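Local coordinates for protein Orf34 (Pseudomonas syringae pv. syringae, PDB 5KLP) that transfers acetyl groups from acetyl-CoA to serine, threonine and lysine residues of proteins, including host tubulin, with inositol hexakisphosphate as cofactor, impairing host immunity, at residues G217-L231 with M243-V255. The protein carries 10 engineered substitutions. Sequence-based numbering, arbitrary orientation.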
ATOM      1  N   GLY A 217      19.334 -12.245   4.952  1.00 20.28           N
ATOM      2  CA  GLY A 217      19.783 -11.438   3.838  1.00 27.35           C
ATOM      3  C   GLY A 217      19.260 -11.899   2.496  1.00 25.98           C
ATOM      4  O   GLY A 217      19.904 -11.674   1.476  1.00 28.94           O
ATOM      5  N   THR A 218      18.100 -12.549   2.484  1.00 20.50           N
ATOM      6  CA  THR A 218      17.579 -13.058   1.225  1.00 26.85           C
ATOM      7  C   THR A 218      16.086 -12.770   1.037  1.00 26.89           C
ATOM      8  O   THR A 218      15.320 -12.703   1.996  1.00 27.76           O
ATOM      9  CB  THR A 218      17.848 -14.579   1.098  1.00 30.61           C
ATOM     10  OG1 THR A 218      17.482 -15.030  -0.212  1.00 33.26           O
ATOM     11  CG2 THR A 218      17.068 -15.363   2.146  1.00 24.77           C
ATOM     12  N   LEU A 219      15.699 -12.596  -0.222  1.00 27.17           N
ATOM     13  CA  LEU A 219      14.306 -12.393  -0.627  1.00 24.70           C
ATOM     14  C   LEU A 219      13.923 -13.389  -1.720  1.00 29.81           C
ATOM     15  O   LEU A 219      14.562 -13.447  -2.779  1.00 25.17           O
ATOM     16  CB  LEU A 219      14.087 -10.962  -1.121  1.00 21.86           C
ATOM     17  CG  LEU A 219      12.682 -10.659  -1.677  1.00 22.88           C
ATOM     18  CD1 LEU A 219      11.618 -10.751  -0.582  1.00 19.64           C
ATOM     19  CD2 LEU A 219      12.628  -9.300  -2.390  1.00 15.85           C
ATOM     20  N   SER A 220      12.891 -14.182  -1.467  1.00 24.18           N
ATOM     21  CA  SER A 220      12.505 -15.209  -2.422  1.00 28.31           C
ATOM     22  C   SER A 220      12.123 -14.587  -3.774  1.00 25.07           C
ATOM     23  O   SER A 220      11.556 -13.489  -3.829  1.00 27.33           O
ATOM     24  CB  SER A 220      11.358 -16.058  -1.863  1.00 30.39           C
ATOM     25  OG  SER A 220      10.867 -16.956  -2.841  1.00 38.59           O
ATOM     26  N   THR A 221      12.507 -15.291  -4.841  1.00 22.46           N
ATOM     27  CA  THR A 221      12.239 -14.957  -6.250  1.00 28.64           C
ATOM     28  C   THR A 221      13.045 -13.767  -6.770  1.00 25.52           C
ATOM     29  O   THR A 221      12.957 -13.435  -7.956  1.00 22.07           O
ATOM     30  CB  THR A 221      10.735 -14.649  -6.527  1.00 32.85           C
ATOM     31  OG1 THR A 221      10.411 -13.333  -6.058  1.00 31.66           O
ATOM     32  CG2 THR A 221       9.811 -15.684  -5.878  1.00 32.87           C
ATOM     33  N   GLU A 222      13.851 -13.151  -5.914  1.00 25.57           N
ATOM     34  CA  GLU A 222      14.487 -11.893  -6.292  1.00 30.73           C
ATOM     35  C   GLU A 222      15.332 -12.017  -7.548  1.00 31.65           C
ATOM     36  O   GLU A 222      15.342 -11.106  -8.376  1.00 31.94           O
ATOM     37  CB  GLU A 222      15.343 -11.333  -5.156  1.00 25.77           C
ATOM     38  CG  GLU A 222      15.925  -9.966  -5.503  1.00 25.46           C
ATOM     39  CD  GLU A 222      16.742  -9.358  -4.384  1.00 28.69           C
ATOM     40  OE1 GLU A 222      17.065 -10.080  -3.413  1.00 26.79           O
ATOM     41  OE2 GLU A 222      17.045  -8.149  -4.470  1.00 28.35           O
ATOM     42  N   SER A 223      16.003 -13.155  -7.702  1.00 34.32           N
ATOM     43  CA  SER A 223      16.868 -13.390  -8.855  1.00 40.16           C
ATOM     44  C   SER A 223      16.156 -13.225 -10.208  1.00 36.13           C
ATOM     45  O   SER A 223      16.802 -12.887 -11.196  1.00 46.90           O
ATOM     46  CB  SER A 223      17.480 -14.793  -8.766  1.00 48.18           C
ATOM     47  OG  SER A 223      16.469 -15.785  -8.711  1.00 55.48           O
ATOM     48  N   GLU A 224      14.848 -13.475 -10.266  1.00 28.85           N
ATOM     49  CA  GLU A 224      14.064 -13.202 -11.487  1.00 32.30           C
ATOM     50  C   GLU A 224      13.125 -11.995 -11.335  1.00 29.63           C
ATOM     51  O   GLU A 224      12.853 -11.281 -12.302  1.00 27.69           O
ATOM     52  CB  GLU A 224      13.259 -14.429 -11.916  1.00 40.96           C
ATOM     53  CG  GLU A 224      12.373 -14.999 -10.832  1.00 61.46           C
ATOM     54  CD  GLU A 224      12.823 -16.374 -10.388  1.00 79.39           C
ATOM     55  OE1 GLU A 224      13.877 -16.842 -10.877  1.00 85.45           O
ATOM     56  OE2 GLU A 224      12.127 -16.982  -9.547  1.00 83.11           O
ATOM     57  N   SER A 225      12.606 -11.788 -10.128  1.00 22.23           N
ATOM     58  CA  SER A 225      11.530 -10.821  -9.923  1.00 23.99           C
ATOM     59  C   SER A 225      12.016  -9.373  -9.993  1.00 23.03           C
ATOM     60  O   SER A 225      11.307  -8.501 -10.492  1.00 24.99           O
ATOM     61  CB  SER A 225      10.844 -11.074  -8.575  1.00 17.36           C
ATOM     62  OG  SER A 225       9.694 -10.252  -8.423  1.00 22.74           O
ATOM     63  N   ARG A 226      13.220  -9.122  -9.490  1.00 27.97           N
ATOM     64  CA  ARG A 226      13.762  -7.762  -9.452  1.00 20.74           C
ATOM     65  C   ARG A 226      13.856  -7.166 -10.858  1.00 22.36           C
ATOM     66  O   ARG A 226      13.585  -5.984 -11.063  1.00 18.82           O
ATOM     67  CB  ARG A 226      15.130  -7.763  -8.768  1.00 16.47           C
ATOM     68  CG  ARG A 226      15.781  -6.398  -8.632  1.00 20.22           C
ATOM     69  CD  ARG A 226      16.946  -6.493  -7.660  1.00 26.74           C
ATOM     70  NE  ARG A 226      17.648  -5.231  -7.519  1.00 29.31           N
ATOM     71  CZ  ARG A 226      18.105  -4.753  -6.365  1.00 26.13           C
ATOM     72  NH1 ARG A 226      17.931  -5.450  -5.243  1.00 20.05           N
ATOM     73  NH2 ARG A 226      18.729  -3.581  -6.337  1.00 17.48           N
ATOM     74  N   ALA A 227      14.221  -8.004 -11.827  1.00 19.36           N
ATOM     75  CA  ALA A 227      14.359  -7.577 -13.217  1.00 18.92           C
ATOM     76  C   ALA A 227      13.014  -7.161 -13.833  1.00 21.98           C
ATOM     77  O   ALA A 227      12.982  -6.464 -14.846  1.00 23.19           O
ATOM     78  CB  ALA A 227      15.005  -8.704 -14.060  1.00 22.48           C
ATOM     79  N   ARG A 228      11.910  -7.598 -13.227  1.00 17.20           N
ATOM     80  CA  ARG A 228      10.575  -7.287 -13.730  1.00 22.84           C
ATOM     81  C   ARG A 228      10.048  -5.936 -13.216  1.00 20.16           C
ATOM     82  O   ARG A 228       8.992  -5.474 -13.633  1.00 24.95           O
ATOM     83  CB  ARG A 228       9.591  -8.402 -13.333  1.00 21.85           C
ATOM     84  CG  ARG A 228       9.874  -9.748 -13.987  1.00 28.84           C
ATOM     85  CD  ARG A 228       9.113 -10.879 -13.286  1.00 28.25           C
ATOM     86  NE  ARG A 228       9.544 -12.190 -13.762  1.00 36.53           N
ATOM     87  CZ  ARG A 228       9.598 -13.292 -13.019  1.00 44.49           C
ATOM     88  NH1 ARG A 228       9.240 -13.262 -11.742  1.00 41.67           N
ATOM     89  NH2 ARG A 228      10.007 -14.433 -13.559  1.00 50.75           N
ATOM     90  N   THR A 229      10.790  -5.318 -12.312  1.00 19.27           N
ATOM     91  CA  THR A 229      10.391  -4.041 -11.720  1.00 16.10           C
ATOM     92  C   THR A 229      11.032  -2.898 -12.485  1.00 20.57           C
ATOM     93  O   THR A 229      11.982  -3.103 -13.248  1.00 20.70           O
ATOM     94  CB  THR A 229      10.807  -3.934 -10.237  1.00 20.46           C
ATOM     95  OG1 THR A 229      12.236  -3.925 -10.149  1.00 22.63           O
ATOM     96  CG2 THR A 229      10.260  -5.116  -9.421  1.00 20.43           C
ATOM     97  N   THR A 230      10.520  -1.690 -12.270  1.00 21.95           N
ATOM     98  CA  THR A 230      11.102  -0.510 -12.891  1.00 21.58           C
ATOM     99  C   THR A 230      12.548  -0.334 -12.456  1.00 18.87           C
ATOM    100  O   THR A 230      13.376   0.148 -13.221  1.00 20.09           O
ATOM    101  CB  THR A 230      10.306   0.763 -12.541  1.00 20.56           C
ATOM    102  OG1 THR A 230      10.347   0.975 -11.124  1.00 16.90           O
ATOM    103  CG2 THR A 230       8.850   0.622 -13.013  1.00 16.94           C
ATOM    104  N   LEU A 231      12.849  -0.732 -11.226  1.00 18.71           N
ATOM    105  CA  LEU A 231      14.220  -0.706 -10.728  1.00 18.33           C
ATOM    106  C   LEU A 231      15.090  -1.670 -11.537  1.00 22.17           C
ATOM    107  O   LEU A 231      16.201  -1.328 -11.967  1.00 21.78           O
ATOM    108  CB  LEU A 231      14.259  -1.057  -9.236  1.00 17.46           C
ATOM    109  CG  LEU A 231      15.686  -1.197  -8.686  1.00 23.05           C
ATOM    110  CD1 LEU A 231      16.423   0.128  -8.732  1.00 24.75           C
ATOM    111  CD2 LEU A 231      15.680  -1.753  -7.273  1.00 25.54           C
HETATM  112  N   MSE A 243      20.341   1.797  -6.806  1.00 26.76           N
HETATM  113  CA  MSE A 243      19.765   1.733  -5.467  1.00 30.94           C
HETATM  114  C   MSE A 243      20.845   1.269  -4.491  1.00 27.24           C
HETATM  115  O   MSE A 243      21.672   0.440  -4.850  1.00 28.34           O
HETATM  116  CB  MSE A 243      18.563   0.790  -5.429  1.00 26.28           C
HETATM  117  CG  MSE A 243      18.001   0.596  -4.039  1.00 29.55           C
HETATM  118 SE   MSE A 243      16.316  -0.417  -3.987  1.00 46.91          SE
HETATM  119  CE  MSE A 243      17.012  -2.228  -3.976  1.00 72.35           C
ATOM    120  N   HIS A 244      20.839   1.801  -3.272  1.00 22.28           N
ATOM    121  CA  HIS A 244      21.920   1.521  -2.329  1.00 27.62           C
ATOM    122  C   HIS A 244      22.116   0.029  -2.181  1.00 25.17           C
ATOM    123  O   HIS A 244      21.150  -0.738  -2.150  1.00 22.96           O
ATOM    124  CB  HIS A 244      21.657   2.182  -0.979  1.00 27.24           C
ATOM    125  CG  HIS A 244      21.835   3.666  -1.013  1.00 29.06           C
ATOM    126  ND1 HIS A 244      23.036   4.261  -1.341  1.00 34.44           N
ATOM    127  CD2 HIS A 244      20.957   4.677  -0.812  1.00 29.25           C
ATOM    128  CE1 HIS A 244      22.895   5.575  -1.318  1.00 30.61           C
ATOM    129  NE2 HIS A 244      21.643   5.854  -0.999  1.00 29.03           N
ATOM    130  N   GLU A 245      23.375  -0.380  -2.131  1.00 24.81           N
ATOM    131  CA  GLU A 245      23.709  -1.797  -2.218  1.00 30.63           C
ATOM    132  C   GLU A 245      23.157  -2.566  -1.030  1.00 28.98           C
ATOM    133  O   GLU A 245      23.100  -2.042   0.083  1.00 32.13           O
ATOM    134  CB  GLU A 245      25.224  -1.969  -2.294  1.00 28.24           C
ATOM    135  N   GLY A 246      22.730  -3.801  -1.278  1.00 25.17           N
ATOM    136  CA  GLY A 246      22.188  -4.642  -0.225  1.00 26.45           C
ATOM    137  C   GLY A 246      20.674  -4.760  -0.173  1.00 26.80           C
ATOM    138  O   GLY A 246      20.148  -5.832   0.131  1.00 24.83           O
ATOM    139  N   ALA A 247      19.965  -3.660  -0.440  1.00 21.08           N
ATOM    140  CA  ALA A 247      18.509  -3.671  -0.377  1.00 27.01           C
ATOM    141  C   ALA A 247      17.928  -4.575  -1.455  1.00 21.57           C
ATOM    142  O   ALA A 247      18.447  -4.645  -2.562  1.00 22.72           O
ATOM    143  CB  ALA A 247      17.948  -2.252  -0.505  1.00 27.34           C
ATOM    144  N   HIS A 248      16.869  -5.296  -1.108  1.00 18.49           N
ATOM    145  CA  HIS A 248      16.216  -6.181  -2.056  1.00 21.01           C
ATOM    146  C   HIS A 248      15.019  -5.515  -2.718  1.00 21.95           C
ATOM    147  O   HIS A 248      14.437  -4.551  -2.196  1.00 16.61           O
ATOM    148  CB  HIS A 248      15.766  -7.475  -1.371  1.00 21.69           C
ATOM    149  CG  HIS A 248      16.841  -8.131  -0.570  1.00 22.99           C
ATOM    150  ND1 HIS A 248      17.767  -8.983  -1.126  1.00 24.42           N
ATOM    151  CD2 HIS A 248      17.146  -8.048   0.747  1.00 24.04           C
ATOM    152  CE1 HIS A 248      18.592  -9.407  -0.185  1.00 26.61           C
ATOM    153  NE2 HIS A 248      18.234  -8.855   0.961  1.00 27.83           N
ATOM    154  N   ALA A 249      14.639  -6.059  -3.863  1.00 21.15           N
ATOM    155  CA  ALA A 249      13.448  -5.604  -4.550  1.00 20.41           C
ATOM    156  C   ALA A 249      12.828  -6.733  -5.362  1.00 17.28           C
ATOM    157  O   ALA A 249      13.530  -7.598  -5.891  1.00 19.86           O
ATOM    158  CB  ALA A 249      13.786  -4.411  -5.445  1.00 21.74           C
ATOM    159  N   ALA A 250      11.508  -6.708  -5.475  1.00 17.92           N
ATOM    160  CA  ALA A 250      10.798  -7.687  -6.282  1.00 22.89           C
ATOM    161  C   ALA A 250       9.467  -7.120  -6.723  1.00 20.39           C
ATOM    162  O   ALA A 250       8.986  -6.111  -6.188  1.00 20.66           O
ATOM    163  CB  ALA A 250      10.590  -8.986  -5.513  1.00 19.86           C
ATOM    164  N   PHE A 251       8.883  -7.769  -7.718  1.00 16.98           N
ATOM    165  CA  PHE A 251       7.571  -7.386  -8.203  1.00 17.07           C
ATOM    166  C   PHE A 251       6.508  -8.025  -7.333  1.00 21.77           C
ATOM    167  O   PHE A 251       6.638  -9.195  -6.944  1.00 17.42           O
ATOM    168  CB  PHE A 251       7.405  -7.790  -9.664  1.00 18.53           C
ATOM    169  CG  PHE A 251       6.060  -7.459 -10.218  1.00 23.08           C
ATOM    170  CD1 PHE A 251       5.669  -6.142 -10.358  1.00 21.74           C
ATOM    171  CD2 PHE A 251       5.193  -8.464 -10.614  1.00 25.42           C
ATOM    172  CE1 PHE A 251       4.430  -5.832 -10.878  1.00 19.04           C
ATOM    173  CE2 PHE A 251       3.946  -8.158 -11.137  1.00 22.95           C
ATOM    174  CZ  PHE A 251       3.567  -6.842 -11.262  1.00 19.88           C
ATOM    175  N   GLY A 252       5.471  -7.252  -7.022  1.00 19.46           N
ATOM    176  CA  GLY A 252       4.440  -7.666  -6.081  1.00 15.87           C
ATOM    177  C   GLY A 252       3.821  -9.037  -6.326  1.00 19.52           C
ATOM    178  O   GLY A 252       3.731  -9.843  -5.402  1.00 17.08           O
ATOM    179  N   ALA A 253       3.408  -9.309  -7.564  1.00 17.83           N
ATOM    180  CA  ALA A 253       2.732 -10.566  -7.881  1.00 21.83           C
ATOM    181  C   ALA A 253       3.608 -11.790  -7.633  1.00 19.27           C
ATOM    182  O   ALA A 253       3.089 -12.883  -7.413  1.00 20.28           O
ATOM    183  CB  ALA A 253       2.251 -10.566  -9.323  1.00 20.28           C
ATOM    184  N   ASP A 254       4.927 -11.612  -7.659  1.00 19.88           N
ATOM    185  CA  ASP A 254       5.841 -12.733  -7.448  1.00 22.59           C
ATOM    186  C   ASP A 254       5.941 -13.172  -5.993  1.00 26.80           C
ATOM    187  O   ASP A 254       6.202 -14.340  -5.729  1.00 23.40           O
ATOM    188  CB  ASP A 254       7.241 -12.394  -7.972  1.00 22.68           C
ATOM    189  CG  ASP A 254       7.306 -12.392  -9.488  1.00 25.59           C
ATOM    190  OD1 ASP A 254       6.556 -13.172 -10.111  1.00 27.09           O
ATOM    191  OD2 ASP A 254       8.087 -11.610 -10.062  1.00 23.88           O
ATOM    192  N   VAL A 255       5.727 -12.250  -5.056  1.00 18.41           N
ATOM    193  CA  VAL A 255       5.990 -12.546  -3.648  1.00 22.99           C
ATOM    194  C   VAL A 255       4.844 -12.230  -2.679  1.00 21.79           C
ATOM    195  O   VAL A 255       4.918 -12.583  -1.507  1.00 24.66           O
ATOM    196  CB  VAL A 255       7.244 -11.792  -3.153  1.00 25.25           C
ATOM    197  CG1 VAL A 255       8.478 -12.241  -3.923  1.00 28.06           C
ATOM    198  CG2 VAL A 255       7.056 -10.294  -3.283  1.00 23.59           C
TER
HETATM  199  O   HOH W   1      20.291  -2.863  -3.874  1.00 28.10           O
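Strand 248-251, an outermost strand of the mixed six-stranded sheet in the YopJ-family acetyltransferase domain, pairs on one side with strand 175-179; on its other side, side chains of the short helix 222-225 and the turns flanking it supply polar partners. The side chain of Glu-222, fully extended with CG anti to its N (chi1 -176°), crosses that of His-248 at about a right angle, carboxylate and ring planes 66° apart. His-248 ND1 donates a hydrogen bond to Glu-222 OE1 on the syn side (2.6 Å), while NE2 of the same ring reaches Ser-173 O. Glu-222 OE2 is met from above the carboxylate plane by Ala-249 N (3.2 Å) and nearly along its C-O bond by Arg-226 NH1 (2.9 Å), a salt bridge. The same NH1 meets a lone pair of Ala-247 O in the carbonyl plane (2.8 Å, N-H...O 163°), and that oxygen lies near the guanidinium plane. NH2 of Arg-226 continues to a water shared with His-244 O and Ala-247 O, and to Glu-235. Beside this guanidinium, Leu-231 CD2 touches both Ala-249 CB and the CE methyl of selenomethionine Met-243 (3.6 Å to the latter). Leu-219 CD2 packs on Ala-250 CB. At the other end of the strand Ser-225 OG accepts from Phe-251 N (2.7 Å) and donates to the anti lone pair of Asp-254 OD2 (2.7 Å). Arg-228 NH1 binds that oxygen from above the carboxylate plane (2.6 Å), and OD1 pairs with Arg-276. Glu-222 thus gathers donors from both segments, and neighbouring Arg-226 would favour its charged form; Asp-254 OD2 takes both its donors from 217-231, and two arginines probably keep it ionised where the strand gives way to helix 252-255.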